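Local coordinates for small TOPRIM domain protein (Geobacillus stearothermophilus, PDB 2FCJ), which is of unknown function but consists mainly of a small Toprim domain, a fold found in topoisomerases and primases, and so may act on nucleic acids, at residues I8-R13 and Q17-V22; R68-R71 and E76-H79. One frame throughout, in Å; residues are numbered along the deposited sequence. Where two conformers were deposited one is given.

Contact 1. Residues I8-R13 and Q17-V22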
ATOM      1  N   ILE A   8       0.350   5.012   1.042  1.00 19.90           N
ATOM      2  CA  ILE A   8       0.195   3.572   0.817  1.00 19.51           C
ATOM      3  C   ILE A   8       0.223   2.875   2.162  1.00 20.83           C
ATOM      4  O   ILE A   8       1.130   3.100   2.965  1.00 20.08           O
ATOM      5  CB  ILE A   8       1.313   3.013  -0.090  1.00 21.05           C
ATOM      6  CG1 ILE A   8       1.228   3.654  -1.469  1.00 20.77           C
ATOM      7  CG2 ILE A   8       1.215   1.476  -0.246  1.00 21.60           C
ATOM      8  CD1 ILE A   8       2.461   3.427  -2.296  1.00 22.12           C
ATOM      9  N   ILE A   9      -0.766   2.013   2.388  1.00 20.18           N
ATOM     10  CA  ILE A   9      -0.834   1.205   3.595  1.00 20.39           C
ATOM     11  C   ILE A   9      -0.520  -0.230   3.238  1.00 19.16           C
ATOM     12  O   ILE A   9      -1.017  -0.756   2.245  1.00 20.05           O
ATOM     13  CB  ILE A   9      -2.233   1.306   4.230  1.00 20.02           C
ATOM     14  CG1 ILE A   9      -2.566   2.777   4.525  1.00 21.89           C
ATOM     15  CG2 ILE A   9      -2.320   0.455   5.496  1.00 22.07           C
ATOM     16  CD1 ILE A   9      -4.006   3.033   4.922  1.00 23.32           C
ATOM     17  N   VAL A  10       0.390  -0.829   3.997  1.00 19.34           N
ATOM     18  CA  VAL A  10       0.760  -2.237   3.845  1.00 19.17           C
ATOM     19  C   VAL A  10       0.714  -2.920   5.196  1.00 19.91           C
ATOM     20  O   VAL A  10       0.652  -2.263   6.246  1.00 19.98           O
ATOM     21  CB  VAL A  10       2.188  -2.386   3.267  1.00 20.37           C
ATOM     22  CG1 VAL A  10       2.268  -1.788   1.852  1.00 22.22           C
ATOM     23  CG2 VAL A  10       3.219  -1.731   4.180  1.00 21.15           C
ATOM     24  N   GLU A  11       0.782  -4.249   5.171  1.00 20.11           N
ATOM     25  CA  GLU A  11       0.636  -5.036   6.388  1.00 22.12           C
ATOM     26  C   GLU A  11       1.968  -5.274   7.091  1.00 22.13           C
ATOM     27  O   GLU A  11       2.024  -5.355   8.326  1.00 24.57           O
ATOM     28  CB  GLU A  11      -0.050  -6.375   6.090  1.00 23.14           C
ATOM     29  CG  GLU A  11      -0.334  -7.226   7.342  1.00 25.88           C
ATOM     30  CD  GLU A  11      -1.252  -8.412   7.062  0.50 25.58           C
ATOM     31  OE1 GLU A  11      -1.351  -8.846   5.890  0.50 27.64           O
ATOM     32  OE2 GLU A  11      -1.847  -8.943   8.030  0.50 28.71           O
ATOM     33  N   GLY A  12       3.041  -5.363   6.313  1.00 21.81           N
ATOM     34  CA  GLY A  12       4.303  -5.915   6.808  1.00 22.02           C
ATOM     35  C   GLY A  12       5.482  -4.968   6.682  1.00 22.13           C
ATOM     36  O   GLY A  12       5.556  -4.166   5.756  1.00 21.58           O
ATOM     37  N   ARG A  13       6.424  -5.072   7.615  1.00 20.54           N
ATOM     38  CA  ARG A  13       7.568  -4.172   7.639  1.00 21.77           C
ATOM     39  C   ARG A  13       8.371  -4.249   6.345  1.00 20.63           C
ATOM     40  O   ARG A  13       8.838  -3.231   5.834  1.00 22.15           O
ATOM     41  CB  ARG A  13       8.484  -4.522   8.812  1.00 22.26           C
ATOM     42  CG  ARG A  13       9.482  -3.436   9.177  1.00 22.59           C
ATOM     43  CD  ARG A  13      10.743  -4.029   9.787  0.10 22.76           C
ATOM     44  NE  ARG A  13      11.195  -3.281  10.957  0.10 23.08           N
ATOM     45  CZ  ARG A  13      11.999  -2.222  10.905  0.10 23.25           C
ATOM     46  NH1 ARG A  13      12.432  -1.772   9.735  0.10 23.36           N
ATOM     47  NH2 ARG A  13      12.362  -1.610  12.024  0.10 23.24           N
ATOM     48  N   GLN A  17       9.419  -1.287   3.448  1.00 20.04           N
ATOM     49  CA  GLN A  17      10.751  -0.982   2.955  1.00 20.27           C
ATOM     50  C   GLN A  17      10.857  -1.204   1.442  1.00 19.19           C
ATOM     51  O   GLN A  17      11.455  -0.403   0.729  1.00 20.08           O
ATOM     52  CB  GLN A  17      11.789  -1.809   3.712  1.00 20.53           C
ATOM     53  CG  GLN A  17      11.707  -1.634   5.216  1.00 24.94           C
ATOM     54  CD  GLN A  17      12.341  -0.338   5.700  1.00 26.69           C
ATOM     55  OE1 GLN A  17      13.555  -0.264   5.894  0.50 26.44           O
ATOM     56  NE2 GLN A  17      11.513   0.678   5.931  1.00 27.86           N
ATOM     57  N   LYS A  18      10.244  -2.277   0.956  1.00 21.01           N
ATOM     58  CA  LYS A  18      10.288  -2.607  -0.465  1.00 20.09           C
ATOM     59  C   LYS A  18       9.558  -1.562  -1.305  1.00 20.91           C
ATOM     60  O   LYS A  18      10.054  -1.117  -2.342  1.00 21.50           O
ATOM     61  CB  LYS A  18       9.633  -3.964  -0.671  1.00 22.70           C
ATOM     62  CG  LYS A  18       9.648  -4.461  -2.088  1.00 24.24           C
ATOM     63  CD  LYS A  18       9.409  -5.955  -2.096  1.00 30.73           C
ATOM     64  CE  LYS A  18       9.580  -6.530  -3.485  1.00 35.32           C
ATOM     65  NZ  LYS A  18       9.829  -7.981  -3.379  1.00 34.15           N
ATOM     66  N   VAL A  19       8.372  -1.177  -0.856  1.00 20.49           N
ATOM     67  CA  VAL A  19       7.643  -0.101  -1.510  1.00 19.83           C
ATOM     68  C   VAL A  19       8.441   1.202  -1.526  1.00 21.33           C
ATOM     69  O   VAL A  19       8.546   1.871  -2.559  1.00 19.91           O
ATOM     70  CB  VAL A  19       6.293   0.147  -0.823  1.00 19.85           C
ATOM     71  CG1 VAL A  19       5.671   1.424  -1.343  1.00 20.70           C
ATOM     72  CG2 VAL A  19       5.367  -1.035  -1.040  1.00 20.14           C
ATOM     73  N   ALA A  20       8.995   1.573  -0.375  1.00 19.73           N
ATOM     74  CA  ALA A  20       9.732   2.822  -0.262  1.00 20.59           C
ATOM     75  C   ALA A  20      10.914   2.858  -1.218  1.00 21.05           C
ATOM     76  O   ALA A  20      11.293   3.925  -1.694  1.00 22.46           O
ATOM     77  CB  ALA A  20      10.198   3.036   1.168  1.00 20.42           C
ATOM     78  N   ALA A  21      11.524   1.696  -1.448  1.00 20.08           N
ATOM     79  CA  ALA A  21      12.703   1.597  -2.299  1.00 21.13           C
ATOM     80  C   ALA A  21      12.383   1.827  -3.772  1.00 18.20           C
ATOM     81  O   ALA A  21      13.236   2.299  -4.524  1.00 21.29           O
ATOM     82  CB  ALA A  21      13.398   0.252  -2.100  1.00 20.84           C
ATOM     83  N   VAL A  22      11.152   1.533  -4.186  1.00 19.45           N
ATOM     84  CA  VAL A  22      10.814   1.716  -5.595  1.00 18.26           C
ATOM     85  C   VAL A  22      10.307   3.109  -5.923  1.00 17.34           C
ATOM     86  O   VAL A  22      10.303   3.515  -7.080  1.00 16.97           O
ATOM     87  CB  VAL A  22       9.879   0.626  -6.162  0.50 18.20           C
ATOM     88  CG1 VAL A  22      10.307  -0.744  -5.681  0.50 17.50           C
ATOM     89  CG2 VAL A  22       8.444   0.897  -5.797  0.50 13.99           C
TER
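I8, V10 and V19 meet where the first strand of the Toprim fold hands over to its first helix, the opening step of a beta-alpha-beta unit made of strand 6-10, helix 13-22 and strand 28-31. The closest apolar approach is made by the outer methyl of the isoleucine: I8 CD1 lies 3.9 Å from V19 CG1, the two side chains crossing at a slant. V19 divides its branches between two strand residues. With CG1 anti to its backbone N (chi1 169°), the other methyl, CG2, turns to the second strand residue and stands 4.3 Å from V10 CG1. I8 and V10, two apart on the strand, thus face the helix together, while I9 between them points to the opposite side of the sheet.

At the exposed end R13 and Q17 are joined by the first turn of the helix. Q17 N donates to R13 O over 3.1 Å in a nearly straight bond (167° at the hydrogen), and Q17 CG folds back to 3.3 Å from the same R13 O. The valine and isoleucine pair is enclosed by neighbours: V19 also packs on I29 of the adjacent strand, and I8 on L101 of helix 94-103 and on F106. Past these apolar side chains the strand gives way to a short turn, and G12 occupies the N-cap position of the helix, its N making a weak hydrogen bond to D15 OD2.

Contact 2. Residues R68-R71 and E76-H79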
ATOM      1  N   ARG A  68     -10.984  -6.833   3.717  1.00 22.18           N
ATOM      2  CA  ARG A  68     -12.363  -6.858   4.159  1.00 20.88           C
ATOM      3  C   ARG A  68     -12.600  -5.834   5.262  1.00 20.92           C
ATOM      4  O   ARG A  68     -13.609  -5.124   5.260  1.00 21.39           O
ATOM      5  CB  ARG A  68     -12.730  -8.252   4.654  1.00 21.37           C
ATOM      6  CG  ARG A  68     -14.212  -8.364   4.968  1.00 22.26           C
ATOM      7  CD  ARG A  68     -14.604  -9.784   5.290  1.00 25.90           C
ATOM      8  NE  ARG A  68     -13.670 -10.364   6.243  1.00 25.48           N
ATOM      9  CZ  ARG A  68     -13.474 -11.666   6.406  1.00 25.60           C
ATOM     10  NH1 ARG A  68     -14.181 -12.546   5.706  1.00 27.59           N
ATOM     11  NH2 ARG A  68     -12.594 -12.086   7.300  1.00 28.16           N
ATOM     12  N   GLN A  69     -11.645  -5.736   6.185  1.00 20.68           N
ATOM     13  CA  GLN A  69     -11.737  -4.747   7.253  1.00 21.14           C
ATOM     14  C   GLN A  69     -11.764  -3.340   6.664  1.00 20.84           C
ATOM     15  O   GLN A  69     -12.537  -2.478   7.103  1.00 21.93           O
ATOM     16  CB  GLN A  69     -10.563  -4.895   8.208  1.00 21.73           C
ATOM     17  CG  GLN A  69     -10.706  -4.030   9.424  1.00 21.62           C
ATOM     18  CD  GLN A  69      -9.489  -4.068  10.293  1.00 20.71           C
ATOM     19  OE1 GLN A  69      -8.397  -4.439   9.848  1.00 23.22           O
ATOM     20  NE2 GLN A  69      -9.658  -3.661  11.547  1.00 20.70           N
ATOM     21  N   PHE A  70     -10.893  -3.095   5.693  1.00 20.69           N
ATOM     22  CA  PHE A  70     -10.843  -1.785   5.061  1.00 21.18           C
ATOM     23  C   PHE A  70     -12.130  -1.441   4.320  1.00 20.18           C
ATOM     24  O   PHE A  70     -12.542  -0.288   4.300  1.00 20.42           O
ATOM     25  CB  PHE A  70      -9.632  -1.652   4.127  1.00 22.43           C
ATOM     26  CG  PHE A  70      -8.379  -1.162   4.821  1.00 22.52           C
ATOM     27  CD1 PHE A  70      -7.750  -1.926   5.787  1.00 24.55           C
ATOM     28  CD2 PHE A  70      -7.851   0.087   4.540  1.00 22.84           C
ATOM     29  CE1 PHE A  70      -6.593  -1.466   6.434  1.00 25.76           C
ATOM     30  CE2 PHE A  70      -6.698   0.541   5.181  1.00 23.83           C
ATOM     31  CZ  PHE A  70      -6.082  -0.239   6.126  1.00 25.51           C
ATOM     32  N   ARG A  71     -12.729  -2.415   3.645  1.00 20.77           N
ATOM     33  CA  ARG A  71     -13.956  -2.132   2.909  1.00 20.94           C
ATOM     34  C   ARG A  71     -15.067  -1.675   3.855  1.00 20.47           C
ATOM     35  O   ARG A  71     -15.895  -0.828   3.498  1.00 22.86           O
ATOM     36  CB  ARG A  71     -14.379  -3.346   2.084  1.00 20.69           C
ATOM     37  CG  ARG A  71     -13.515  -3.582   0.858  1.00 21.21           C
ATOM     38  CD  ARG A  71     -14.236  -4.460  -0.142  1.00 23.11           C
ATOM     39  NE  ARG A  71     -14.562  -5.747   0.460  1.00 24.06           N
ATOM     40  CZ  ARG A  71     -13.755  -6.800   0.441  1.00 22.44           C
ATOM     41  NH1 ARG A  71     -12.593  -6.726  -0.190  1.00 23.16           N
ATOM     42  NH2 ARG A  71     -14.137  -7.943   1.005  1.00 22.20           N
ATOM     43  N   GLU A  76     -12.647   4.663   1.763  1.00 17.35           N
ATOM     44  CA  GLU A  76     -12.011   5.707   0.960  1.00 20.55           C
ATOM     45  C   GLU A  76     -10.734   5.195   0.341  1.00 21.92           C
ATOM     46  O   GLU A  76     -10.271   5.748  -0.662  1.00 21.86           O
ATOM     47  CB  GLU A  76     -11.683   6.925   1.838  1.00 22.40           C
ATOM     48  CG  GLU A  76     -12.886   7.672   2.346  1.00 25.33           C
ATOM     49  CD  GLU A  76     -13.262   7.298   3.764  1.00 22.60           C
ATOM     50  OE1 GLU A  76     -13.093   6.124   4.169  1.00 19.80           O
ATOM     51  OE2 GLU A  76     -13.755   8.178   4.487  1.00 24.18           O
ATOM     52  N   ALA A  77     -10.131   4.193   0.976  1.00 19.68           N
ATOM     53  CA  ALA A  77      -8.851   3.676   0.533  1.00 21.76           C
ATOM     54  C   ALA A  77      -9.021   2.848  -0.724  1.00 21.13           C
ATOM     55  O   ALA A  77      -9.864   1.938  -0.779  1.00 23.33           O
ATOM     56  CB  ALA A  77      -8.213   2.841   1.630  1.00 23.30           C
ATOM     57  N   GLU A  78      -8.223   3.153  -1.741  1.00 21.03           N
ATOM     58  CA  GLU A  78      -8.258   2.408  -2.993  1.00 21.63           C
ATOM     59  C   GLU A  78      -7.399   1.154  -2.910  1.00 19.84           C
ATOM     60  O   GLU A  78      -6.240   1.209  -2.478  1.00 21.24           O
ATOM     61  CB  GLU A  78      -7.722   3.305  -4.106  1.00 22.97           C
ATOM     62  CG  GLU A  78      -7.733   2.702  -5.490  1.00 26.75           C
ATOM     63  CD  GLU A  78      -7.261   3.692  -6.532  1.00 28.47           C
ATOM     64  OE1 GLU A  78      -7.207   4.896  -6.214  1.00 28.00           O
ATOM     65  OE2 GLU A  78      -6.953   3.260  -7.662  1.00 32.50           O
ATOM     66  N   HIS A  79      -7.927   0.031  -3.369  1.00 20.27           N
ATOM     67  CA  HIS A  79      -7.198  -1.222  -3.275  1.00 21.35           C
ATOM     68  C   HIS A  79      -6.288  -1.467  -4.470  1.00 22.32           C
ATOM     69  O   HIS A  79      -6.733  -1.380  -5.617  1.00 25.26           O
ATOM     70  CB  HIS A  79      -8.173  -2.386  -3.096  1.00 22.77           C
ATOM     71  CG  HIS A  79      -8.911  -2.347  -1.796  1.00 19.71           C
ATOM     72  ND1 HIS A  79      -8.968  -3.417  -0.933  1.00 24.28           N
ATOM     73  CD2 HIS A  79      -9.576  -1.336  -1.186  1.00 23.60           C
ATOM     74  CE1 HIS A  79      -9.684  -3.086   0.128  1.00 22.57           C
ATOM     75  NE2 HIS A  79     -10.014  -1.812   0.025  1.00 23.62           N
TER
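H79 and R71 have similar first torsions, each with CG anti to its own carbonyl carbon and beside the backbone N (chi1 -66° and -74°), and these settings bring the imidazole of the strand up against the base of the arginine chain on the helix. The two side chains cross at about a right angle. R71 CG lies 3.9 Å from H79 CE1 and 4.0 Å from H79 NE2, so the aliphatic part of the arginine, rather than its charged end, does the touching. The chain then bends at chi3, and R68 CA sits over one face of the guanidinium, 3.8 Å above its plane and offset toward the rim. The guanidinium and imidazole planes are 34° apart, with R71 NH1 5.0 Å from H79 ND1; were the histidine protonated, the two charges would probably disfavour each other mildly.

On the inner side F70 makes two different contacts. Its CB is 4.1 Å from H79 NE2, whereas its ring turns to the residue just before the strand: A77 CB approaches the ring edge, near its plane, 4.0 Å from F70 CD2. No hydrogen bond runs between 68-71 and 76-79, which meet by van der Waals packing alone. F70 and H79 both also touch L55 of the neighbouring strand, A77 touches V53, and F70 reaches L41 of helix 38-47. Such packing of a helix on the strand that follows it is characteristic of the beta-alpha-beta crossover, here strand 52-56, helix 61-73 and strand 78-80, in the parallel sheet of the Toprim domain.

In the fold
Contact 1 closes before contact 2 opens along the chain, and their centres lie about 17 Å apart within the same Toprim domain. Each joins a helix to a strand of one four-stranded parallel sheet, ordered 28-31, 6-10, 52-56, 78-80. Contact 1 pairs an inner strand with the helix after it; contact 2 pairs an edge strand with the helix before it. The two meet directly through I9 CD1, 3.7 Å from F70 CE2, because I9 points away from helix 13-22 toward helix 61-73. Helices therefore cover both faces of the sheet, and the two contacts illustrate how separate crossover units build a compact alpha/beta core.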